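Local coordinates for protein 30-kDa cleavage and polyadenylation specificity factor 30 (Arabidopsis thaliana, PDB 5ZUU) that recognises m6A-modified RNA through its YTH domain, the part present here, and helps select poly(A) sites as a component of the CPSF complex, at residues A[30-34]-A[105-110]; A[57-62]-A[73-77]; A[121-126]-A[138-144]. The contacts are given in a common frame with arbitrary orientation. Residues are numbered along the deposited sequence.

Contact 1. Residues A[30-34]-A[105-110]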
loop_
_atom_site.group_PDB
_atom_site.type_symbol
_atom_site.label_atom_id
_atom_site.label_comp_id
_atom_site.label_asym_id
_atom_site.label_seq_id
_atom_site.Cartn_x
_atom_site.Cartn_y
_atom_site.Cartn_z
ATOM N N PHE A 30 3.144 0.003 9.798
ATOM C CA PHE A 30 2.177 -0.587 8.911
ATOM C C PHE A 30 0.815 -0.762 9.614
ATOM O O PHE A 30 -0.243 -0.445 9.074
ATOM C CB PHE A 30 2.751 -1.914 8.401
ATOM C CG PHE A 30 1.721 -2.833 7.832
ATOM C CD1 PHE A 30 0.945 -2.422 6.770
ATOM C CD2 PHE A 30 1.510 -4.130 8.395
ATOM C CE1 PHE A 30 -0.002 -3.283 6.231
ATOM C CE2 PHE A 30 0.587 -4.984 7.856
ATOM C CZ PHE A 30 -0.190 -4.540 6.776
ATOM N N GLU A 31 0.870 -1.287 10.827
ATOM C CA GLU A 31 -0.374 -1.440 11.654
ATOM C C GLU A 31 -1.048 -0.156 12.029
ATOM O O GLU A 31 -2.241 -0.041 11.906
ATOM C CB GLU A 31 -0.119 -2.326 12.853
ATOM C CG GLU A 31 0.095 -3.736 12.346
ATOM C CD GLU A 31 0.437 -4.730 13.407
ATOM O OE1 GLU A 31 0.173 -4.446 14.585
ATOM O OE2 GLU A 31 0.950 -5.809 13.027
ATOM N N LEU A 32 -0.255 0.850 12.345
ATOM C CA LEU A 32 -0.762 2.186 12.540
ATOM C C LEU A 32 -1.416 2.754 11.279
ATOM O O LEU A 32 -2.476 3.427 11.343
ATOM C CB LEU A 32 0.384 3.092 12.987
ATOM C CG LEU A 32 0.042 4.247 13.920
ATOM C CD1 LEU A 32 -0.512 3.744 15.247
ATOM C CD2 LEU A 32 1.284 5.085 14.182
ATOM N N SER A 33 -0.778 2.516 10.128
ATOM C CA SER A 33 -1.382 2.932 8.874
ATOM C C SER A 33 -2.786 2.328 8.659
ATOM O O SER A 33 -3.729 2.968 8.216
ATOM C CB SER A 33 -0.458 2.547 7.729
ATOM O OG SER A 33 -1.032 2.910 6.525
ATOM N N VAL A 34 -2.880 1.056 8.973
ATOM C CA VAL A 34 -4.130 0.308 8.837
ATOM C C VAL A 34 -5.204 0.868 9.760
ATOM O O VAL A 34 -6.342 1.039 9.336
ATOM C CB VAL A 34 -3.885 -1.188 9.096
ATOM C CG1 VAL A 34 -5.200 -1.934 9.209
ATOM C CG2 VAL A 34 -3.044 -1.779 7.960
ATOM N N VAL A 105 -4.505 7.179 2.794
ATOM C CA VAL A 105 -4.581 5.964 2.012
ATOM C C VAL A 105 -5.863 5.251 2.421
ATOM O O VAL A 105 -6.346 5.455 3.512
ATOM C CB VAL A 105 -3.325 5.063 2.142
ATOM C CG1 VAL A 105 -2.118 5.818 1.745
ATOM C CG2 VAL A 105 -3.128 4.538 3.555
ATOM N N LYS A 106 -6.399 4.450 1.508
ATOM C CA LYS A 106 -7.502 3.536 1.774
ATOM C C LYS A 106 -7.002 2.135 1.507
ATOM O O LYS A 106 -6.667 1.804 0.371
ATOM C CB LYS A 106 -8.600 3.866 0.840
ATOM C CG LYS A 106 -9.764 2.899 0.743
ATOM C CD LYS A 106 -10.775 3.584 -0.183
ATOM C CE LYS A 106 -11.639 2.645 -0.982
ATOM N NZ LYS A 106 -12.884 2.463 -0.220
ATOM N N TRP A 107 -6.972 1.326 2.558
ATOM C CA TRP A 107 -6.555 -0.058 2.461
ATOM C C TRP A 107 -7.564 -0.873 1.685
ATOM O O TRP A 107 -8.743 -0.828 1.961
ATOM C CB TRP A 107 -6.329 -0.606 3.857
ATOM C CG TRP A 107 -5.060 -0.098 4.385
ATOM C CD1 TRP A 107 -4.876 0.984 5.228
ATOM C CD2 TRP A 107 -3.760 -0.490 3.961
ATOM N NE1 TRP A 107 -3.539 1.214 5.419
ATOM C CE2 TRP A 107 -2.825 0.317 4.685
ATOM C CE3 TRP A 107 -3.284 -1.501 3.131
ATOM C CZ2 TRP A 107 -1.455 0.168 4.562
ATOM C CZ3 TRP A 107 -1.911 -1.669 3.027
ATOM C CH2 TRP A 107 -1.007 -0.808 3.709
ATOM N N LEU A 108 -7.103 -1.500 0.609
ATOM C CA LEU A 108 -7.999 -2.233 -0.271
ATOM C C LEU A 108 -8.024 -3.708 0.126
ATOM O O LEU A 108 -9.097 -4.265 0.259
ATOM C CB LEU A 108 -7.650 -2.015 -1.716
ATOM C CG LEU A 108 -7.597 -0.548 -2.091
ATOM C CD1 LEU A 108 -6.904 -0.430 -3.451
ATOM C CD2 LEU A 108 -8.971 0.136 -2.103
ATOM N N LYS A 109 -6.863 -4.300 0.361
ATOM C CA LYS A 109 -6.710 -5.657 0.615
ATOM C C LYS A 109 -5.551 -5.848 1.548
ATOM O O LYS A 109 -4.449 -5.345 1.320
ATOM C CB LYS A 109 -6.372 -6.392 -0.686
ATOM C CG LYS A 109 -6.100 -7.904 -0.557
ATOM C CD LYS A 109 -7.378 -8.680 -0.210
ATOM C CE LYS A 109 -7.052 -10.115 0.188
ATOM N NZ LYS A 109 -8.218 -11.079 0.373
ATOM N N LEU A 110 -5.790 -6.577 2.600
ATOM C CA LEU A 110 -4.769 -6.950 3.563
ATOM C C LEU A 110 -4.642 -8.463 3.687
ATOM O O LEU A 110 -5.664 -9.156 3.828
ATOM C CB LEU A 110 -5.207 -6.356 4.912
ATOM C CG LEU A 110 -4.881 -4.865 4.884
ATOM C CD1 LEU A 110 -5.824 -4.038 5.789
ATOM C CD2 LEU A 110 -3.394 -4.632 5.171
#
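Helix 27-36 packs here across one face of the central beta-sheet of the YTH domain, with Trp107 of strand 103-114 as the main surface it rests on. The segments cross almost at right angles, 99° between their directions and 10.0 Å between axes, so side chains mostly fill the gap, though Val34 CA lies 3.6 Å from Trp107 NE1. Trp107 NE1 donates a hydrogen bond to Ser33 OG (3.2 Å), which satisfies the indole nitrogen in an otherwise greasy layer; the same hydroxyl bonds the carbonyl of Val38, in short strand 38-39. Val34 covers the indole: its CG2 lies 4.0 Å from the centroid of the Trp107 five-membered ring and 15° off the normal, a CH-pi contact.

This is the alpha/beta layering of the YTH domain, whose family belongs to the PUA clan, and the alternation of the strand shows in it: Val105 and Trp107 aim at the helix while Lys106 points away. A classic beta bulge at Leu108 and Lys109, both opposite Cys74, shifts that alternation, so that Leu110 faces the helix again. Phe30 fits in beside Trp107, edge toward the indole face in an offset edge-to-face pair (centroids of the Phe30 ring and Trp107 six-membered ring 5.6 Å apart, planes at 76°). Leu110 CD2 closes the group, 3.6 Å from Phe30 CZ and 4.0 Å from Val34 CG2, with Leu160 and Ser164 of helix 159-172 packed alongside.

Contact 2. Residues A[57-62]-A[73-77]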
loop_
_atom_site.group_PDB
_atom_site.type_symbol
_atom_site.label_atom_id
_atom_site.label_comp_id
_atom_site.label_asym_id
_atom_site.label_seq_id
_atom_site.Cartn_x
_atom_site.Cartn_y
_atom_site.Cartn_z
ATOM N N GLU A 57 -5.840 7.994 -12.248
ATOM C CA GLU A 57 -6.987 7.990 -11.302
ATOM C C GLU A 57 -6.682 7.249 -9.979
ATOM O O GLU A 57 -7.250 7.578 -8.899
ATOM C CB GLU A 57 -8.228 7.433 -12.030
ATOM C CG GLU A 57 -9.556 7.434 -11.270
ATOM C CD GLU A 57 -9.966 8.784 -10.661
ATOM O OE1 GLU A 57 -9.464 9.862 -11.081
ATOM O OE2 GLU A 57 -10.822 8.787 -9.737
ATOM N N ASN A 58 -5.811 6.240 -10.054
ATOM C CA ASN A 58 -5.491 5.409 -8.903
ATOM C C ASN A 58 -4.022 5.034 -8.838
ATOM O O ASN A 58 -3.464 4.454 -9.777
ATOM C CB ASN A 58 -6.237 4.089 -8.993
ATOM C CG ASN A 58 -7.708 4.264 -9.089
ATOM O OD1 ASN A 58 -8.349 4.638 -8.138
ATOM N ND2 ASN A 58 -8.261 3.893 -10.203
ATOM N N VAL A 59 -3.404 5.395 -7.733
ATOM C CA VAL A 59 -2.091 4.987 -7.404
ATOM C C VAL A 59 -2.272 3.942 -6.348
ATOM O O VAL A 59 -2.880 4.173 -5.244
ATOM C CB VAL A 59 -1.275 6.181 -6.878
ATOM C CG1 VAL A 59 0.106 5.722 -6.410
ATOM C CG2 VAL A 59 -1.153 7.206 -7.969
ATOM N N ILE A 60 -1.821 2.755 -6.717
ATOM C CA ILE A 60 -1.893 1.584 -5.872
ATOM C C ILE A 60 -0.535 1.305 -5.217
ATOM O O ILE A 60 0.467 1.104 -5.907
ATOM C CB ILE A 60 -2.405 0.356 -6.663
ATOM C CG1 ILE A 60 -3.735 0.708 -7.353
ATOM C CG2 ILE A 60 -2.560 -0.877 -5.724
ATOM C CD1 ILE A 60 -4.812 1.232 -6.412
ATOM N N LEU A 61 -0.519 1.321 -3.888
ATOM C CA LEU A 61 0.691 1.101 -3.054
ATOM C C LEU A 61 0.638 -0.301 -2.488
ATOM O O LEU A 61 -0.203 -0.600 -1.669
ATOM C CB LEU A 61 0.669 2.110 -1.914
ATOM C CG LEU A 61 0.521 3.579 -2.370
ATOM C CD1 LEU A 61 0.494 4.472 -1.176
ATOM C CD2 LEU A 61 1.678 4.004 -3.279
ATOM N N ILE A 62 1.564 -1.149 -2.911
ATOM C CA ILE A 62 1.696 -2.491 -2.460
ATOM C C ILE A 62 2.749 -2.536 -1.373
ATOM O O ILE A 62 3.945 -2.388 -1.657
ATOM C CB ILE A 62 2.096 -3.398 -3.654
ATOM C CG1 ILE A 62 1.013 -3.343 -4.733
ATOM C CG2 ILE A 62 2.343 -4.833 -3.220
ATOM C CD1 ILE A 62 1.385 -4.034 -6.077
ATOM N N GLY A 73 -0.264 -6.306 1.595
ATOM C CA GLY A 73 -1.520 -5.724 1.051
ATOM C C GLY A 73 -1.285 -4.582 0.121
ATOM O O GLY A 73 -0.113 -4.310 -0.256
ATOM N N CYS A 74 -2.379 -3.926 -0.240
ATOM C CA CYS A 74 -2.373 -2.812 -1.136
ATOM C C CYS A 74 -3.426 -1.784 -0.705
ATOM O O CYS A 74 -4.441 -2.128 -0.103
ATOM C CB CYS A 74 -2.505 -3.248 -2.606
ATOM S SG CYS A 74 -4.075 -3.918 -3.129
ATOM N N ALA A 75 -3.058 -0.519 -0.924
ATOM C CA ALA A 75 -3.861 0.677 -0.606
ATOM C C ALA A 75 -3.877 1.595 -1.781
ATOM O O ALA A 75 -2.994 1.545 -2.615
ATOM C CB ALA A 75 -3.285 1.382 0.623
ATOM N N LYS A 76 -4.936 2.370 -1.903
ATOM C CA LYS A 76 -4.989 3.446 -2.824
ATOM C C LYS A 76 -4.487 4.720 -2.112
ATOM O O LYS A 76 -4.913 5.007 -0.994
ATOM C CB LYS A 76 -6.441 3.688 -3.252
ATOM C CG LYS A 76 -6.593 4.830 -4.212
ATOM C CD LYS A 76 -8.047 4.982 -4.548
ATOM C CE LYS A 76 -8.396 6.391 -4.874
ATOM N NZ LYS A 76 -8.155 6.649 -6.295
ATOM N N MET A 77 -3.601 5.464 -2.761
ATOM C CA MET A 77 -3.208 6.797 -2.297
ATOM C C MET A 77 -4.417 7.712 -2.474
ATOM O O MET A 77 -4.861 7.895 -3.570
ATOM C CB MET A 77 -2.043 7.274 -3.125
ATOM C CG MET A 77 -1.427 8.580 -2.704
ATOM S SD MET A 77 -0.034 8.976 -3.759
ATOM C CE MET A 77 0.390 10.597 -3.076
#
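Strands 58-65 and 70-77 run antiparallel as the two arms of a beta hairpin, and the axes of segments 58-62 and 73-77 approach to 4.5 Å, with 149° between their directions. Leu61 and Ala75 form the hydrogen-bonded pair, Leu61 N to Ala75 O at 2.8 Å and Ala75 N to Leu61 O at 3.0 Å. The non-hydrogen-bonded pairs Ile60-Lys76 and Ile62-Cys74 flank it, with CA-CA distances of 4.7 and 4.3 Å. Met77 N extends the pattern by donating to Val59 O (2.9 Å), and CA-H...O contacts fill in between, the shortest from Cys74 CA to Leu61 O at 3.1 Å. Gly73 has phi 149° and psi -171°, where a CB would collide with the preceding carbonyl oxygen.

Side chains alternate between the two faces. Ile60, Ile62, Cys74 and Lys76 share one: Cys74 CB sits 3.9 Å from Ile60 CG2 and 4.1 Å from Ile62 CG1, beneath Leu148 and Leu152 of helix 142-154. Leu61 and Ala75 occupy the other, and Leu61 CD1 reaches Met77 CB at 4.3 Å; Met77 continues onto Leu49 and Phe53 of helix 46-55. The extended Lys76 side chain reaches across to the other strand, where its NZ donates to Asn58 OD1 (2.7 Å), while Asn58 ND2 bonds Asn17. Mostly apolar groups on both faces thus make this hairpin a core element of the sheet, with the lysine-asparagine bond tying its two strands together at one end.

Contact 3. Residues A[121-126]-A[138-144]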
loop_
_atom_site.group_PDB
_atom_site.type_symbol
_atom_site.label_atom_id
_atom_site.label_comp_id
_atom_site.label_asym_id
_atom_site.label_seq_id
_atom_site.Cartn_x
_atom_site.Cartn_y
_atom_site.Cartn_z
ATOM N N LEU A 121 7.827 -13.402 -11.090
ATOM C CA LEU A 121 7.415 -12.087 -11.525
ATOM C C LEU A 121 8.581 -11.161 -11.393
ATOM O O LEU A 121 9.078 -10.956 -10.301
ATOM C CB LEU A 121 6.281 -11.514 -10.663
ATOM C CG LEU A 121 4.885 -11.410 -11.132
ATOM C CD1 LEU A 121 4.079 -10.389 -10.305
ATOM C CD2 LEU A 121 4.887 -10.962 -12.571
ATOM N N ARG A 122 8.939 -10.504 -12.498
ATOM C CA ARG A 122 10.023 -9.524 -12.528
ATOM C C ARG A 122 9.569 -8.171 -13.016
ATOM O O ARG A 122 8.587 -8.083 -13.735
ATOM C CB ARG A 122 11.155 -10.041 -13.375
ATOM C CG ARG A 122 11.865 -11.187 -12.699
ATOM C CD ARG A 122 12.780 -11.932 -13.686
ATOM N NE ARG A 122 13.523 -12.944 -12.956
ATOM C CZ ARG A 122 14.787 -12.855 -12.588
ATOM N NH1 ARG A 122 15.488 -11.772 -12.873
ATOM N NH2 ARG A 122 15.363 -13.866 -11.919
ATOM N N ASN A 123 10.296 -7.128 -12.596
ATOM C CA ASN A 123 9.969 -5.728 -12.882
ATOM C C ASN A 123 10.991 -5.061 -13.865
ATOM O O ASN A 123 12.083 -4.726 -13.445
ATOM C CB ASN A 123 9.996 -4.923 -11.609
ATOM C CG ASN A 123 9.549 -3.506 -11.811
ATOM O OD1 ASN A 123 9.098 -3.128 -12.898
ATOM N ND2 ASN A 123 9.709 -2.673 -10.765
ATOM N N PRO A 124 10.590 -4.834 -15.138
ATOM C CA PRO A 124 11.393 -4.090 -16.155
ATOM C C PRO A 124 11.885 -2.722 -15.681
ATOM O O PRO A 124 12.936 -2.312 -16.067
ATOM C CB PRO A 124 10.440 -3.932 -17.333
ATOM C CG PRO A 124 9.481 -5.038 -17.212
ATOM C CD PRO A 124 9.338 -5.329 -15.724
ATOM N N TYR A 125 11.141 -2.057 -14.804
ATOM C CA TYR A 125 11.563 -0.781 -14.273
ATOM C C TYR A 125 12.679 -0.905 -13.255
ATOM O O TYR A 125 13.218 0.080 -12.823
ATOM C CB TYR A 125 10.372 -0.050 -13.627
ATOM C CG TYR A 125 9.292 0.474 -14.548
ATOM C CD1 TYR A 125 9.386 0.432 -15.962
ATOM C CD2 TYR A 125 8.198 1.134 -13.996
ATOM C CE1 TYR A 125 8.412 0.997 -16.758
ATOM C CE2 TYR A 125 7.220 1.690 -14.770
ATOM C CZ TYR A 125 7.343 1.633 -16.134
ATOM O OH TYR A 125 6.308 2.141 -16.833
ATOM N N ASN A 126 12.971 -2.086 -12.750
ATOM C CA ASN A 126 14.080 -2.245 -11.851
ATOM C C ASN A 126 15.004 -3.338 -12.406
ATOM O O ASN A 126 15.259 -4.314 -11.756
ATOM C CB ASN A 126 13.583 -2.609 -10.451
ATOM C CG ASN A 126 14.711 -2.629 -9.439
ATOM O OD1 ASN A 126 15.638 -1.843 -9.595
ATOM N ND2 ASN A 126 14.655 -3.463 -8.430
ATOM N N GLN A 138 9.630 2.054 -5.198
ATOM C CA GLN A 138 9.963 1.570 -6.548
ATOM C C GLN A 138 8.660 1.335 -7.363
ATOM O O GLN A 138 7.716 0.618 -6.945
ATOM C CB GLN A 138 10.754 0.284 -6.438
ATOM C CG GLN A 138 10.824 -0.527 -7.716
ATOM C CD GLN A 138 11.784 0.149 -8.638
ATOM O OE1 GLN A 138 12.972 0.206 -8.312
ATOM N NE2 GLN A 138 11.278 0.763 -9.700
ATOM N N GLU A 139 8.582 1.962 -8.519
ATOM C CA GLU A 139 7.436 1.767 -9.421
ATOM C C GLU A 139 7.480 0.374 -10.073
ATOM O O GLU A 139 8.541 -0.092 -10.476
ATOM C CB GLU A 139 7.357 2.869 -10.513
ATOM C CG GLU A 139 5.971 2.846 -11.173
ATOM C CD GLU A 139 5.628 3.934 -12.130
ATOM O OE1 GLU A 139 4.503 3.914 -12.700
ATOM O OE2 GLU A 139 6.440 4.862 -12.294
ATOM N N LEU A 140 6.324 -0.287 -10.152
ATOM C CA LEU A 140 6.197 -1.515 -10.898
ATOM C C LEU A 140 5.727 -1.124 -12.287
ATOM O O LEU A 140 4.790 -0.312 -12.433
ATOM C CB LEU A 140 5.207 -2.510 -10.209
ATOM C CG LEU A 140 5.664 -2.898 -8.783
ATOM C CD1 LEU A 140 4.549 -3.409 -7.905
ATOM C CD2 LEU A 140 6.740 -3.948 -8.817
ATOM N N GLU A 141 6.396 -1.669 -13.302
ATOM C CA GLU A 141 5.877 -1.635 -14.677
ATOM C C GLU A 141 4.392 -2.069 -14.605
ATOM O O GLU A 141 4.059 -3.049 -13.923
ATOM C CB GLU A 141 6.708 -2.589 -15.563
ATOM C CG GLU A 141 6.464 -2.482 -17.080
ATOM C CD GLU A 141 5.076 -2.930 -17.524
ATOM O OE1 GLU A 141 4.475 -3.898 -16.976
ATOM O OE2 GLU A 141 4.544 -2.242 -18.393
ATOM N N PRO A 142 3.490 -1.337 -15.256
ATOM C CA PRO A 142 2.110 -1.458 -14.734
ATOM C C PRO A 142 1.412 -2.774 -14.975
ATOM O O PRO A 142 0.502 -3.155 -14.199
ATOM C CB PRO A 142 1.357 -0.310 -15.424
ATOM C CG PRO A 142 2.292 0.198 -16.496
ATOM C CD PRO A 142 3.666 -0.096 -16.005
ATOM N N SER A 143 1.822 -3.453 -16.029
ATOM C CA SER A 143 1.324 -4.807 -16.262
ATOM C C SER A 143 1.836 -5.765 -15.220
ATOM O O SER A 143 1.073 -6.618 -14.763
ATOM C CB SER A 143 1.686 -5.342 -17.652
ATOM O OG SER A 143 0.921 -4.677 -18.620
ATOM N N VAL A 144 3.077 -5.599 -14.790
ATOM C CA VAL A 144 3.582 -6.410 -13.705
ATOM C C VAL A 144 2.905 -6.048 -12.353
ATOM O O VAL A 144 2.608 -6.925 -11.559
ATOM C CB VAL A 144 5.081 -6.277 -13.619
ATOM C CG1 VAL A 144 5.630 -6.980 -12.399
ATOM C CG2 VAL A 144 5.725 -6.855 -14.858
HETATM O O HOH W 1 4.463 3.432 -15.483
#
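Tyr125 lays its ring over the backbone of Glu141: the CA of Glu141 stands 3.7 Å from the Tyr125 ring centroid, 16° off the normal, a CH-pi contact. Beyond it, Tyr125 OH meets a water at 2.6 Å, and that water donates to Glu139 OE1 (2.8 Å), an oxygen also salt-bridged to Arg18. Asn123 makes the direct polar link. Its ND2 donates to Glu139 O (2.8 Å) and its OD1 accepts from Glu141 N (3.1 Å), so one amide reads two backbone groups of the facing segment. The same OD1 takes Tyr125 N at 3.0 Å, forming an Asx turn. Glu141 is the N-cap of the next helix, its OE1 accepting from Val144 N (3.1 Å). Val144 CG2 packs 4.0 Å from Pro124 CD, and Val144 CG1 lies 4.1 Å from Leu121 CD2. The turn after strand 122-123 is thereby fastened where edge strand 138-140, bonded to strand 17-24, passes into helix 142-154.

All three contacts belong to the one YTH domain and reach the same mixed sheet. Contact 2 is nested within the chain loop closed by contact 1, and contact 3 follows both. Contacts 1 and 2 have centres about 10 Å apart and meet through strands 103-114 and 70-77, neighbours in the sheet: Leu108 N probably hydrogen-bonds to Cys74 O (2.8 Å), and likewise Lys76 N to Lys106 O (2.9 Å). Contact 3 is superficial, its centre about 15 Å from contact 2's and 22 Å from contact 1's, but Leu140 CD1 touches Ile62 CD1 at 3.7 Å. Apolar packing thus links buried hairpin and edge strand; bound RNA comes to about 7 Å from contact 3 (nearest atoms).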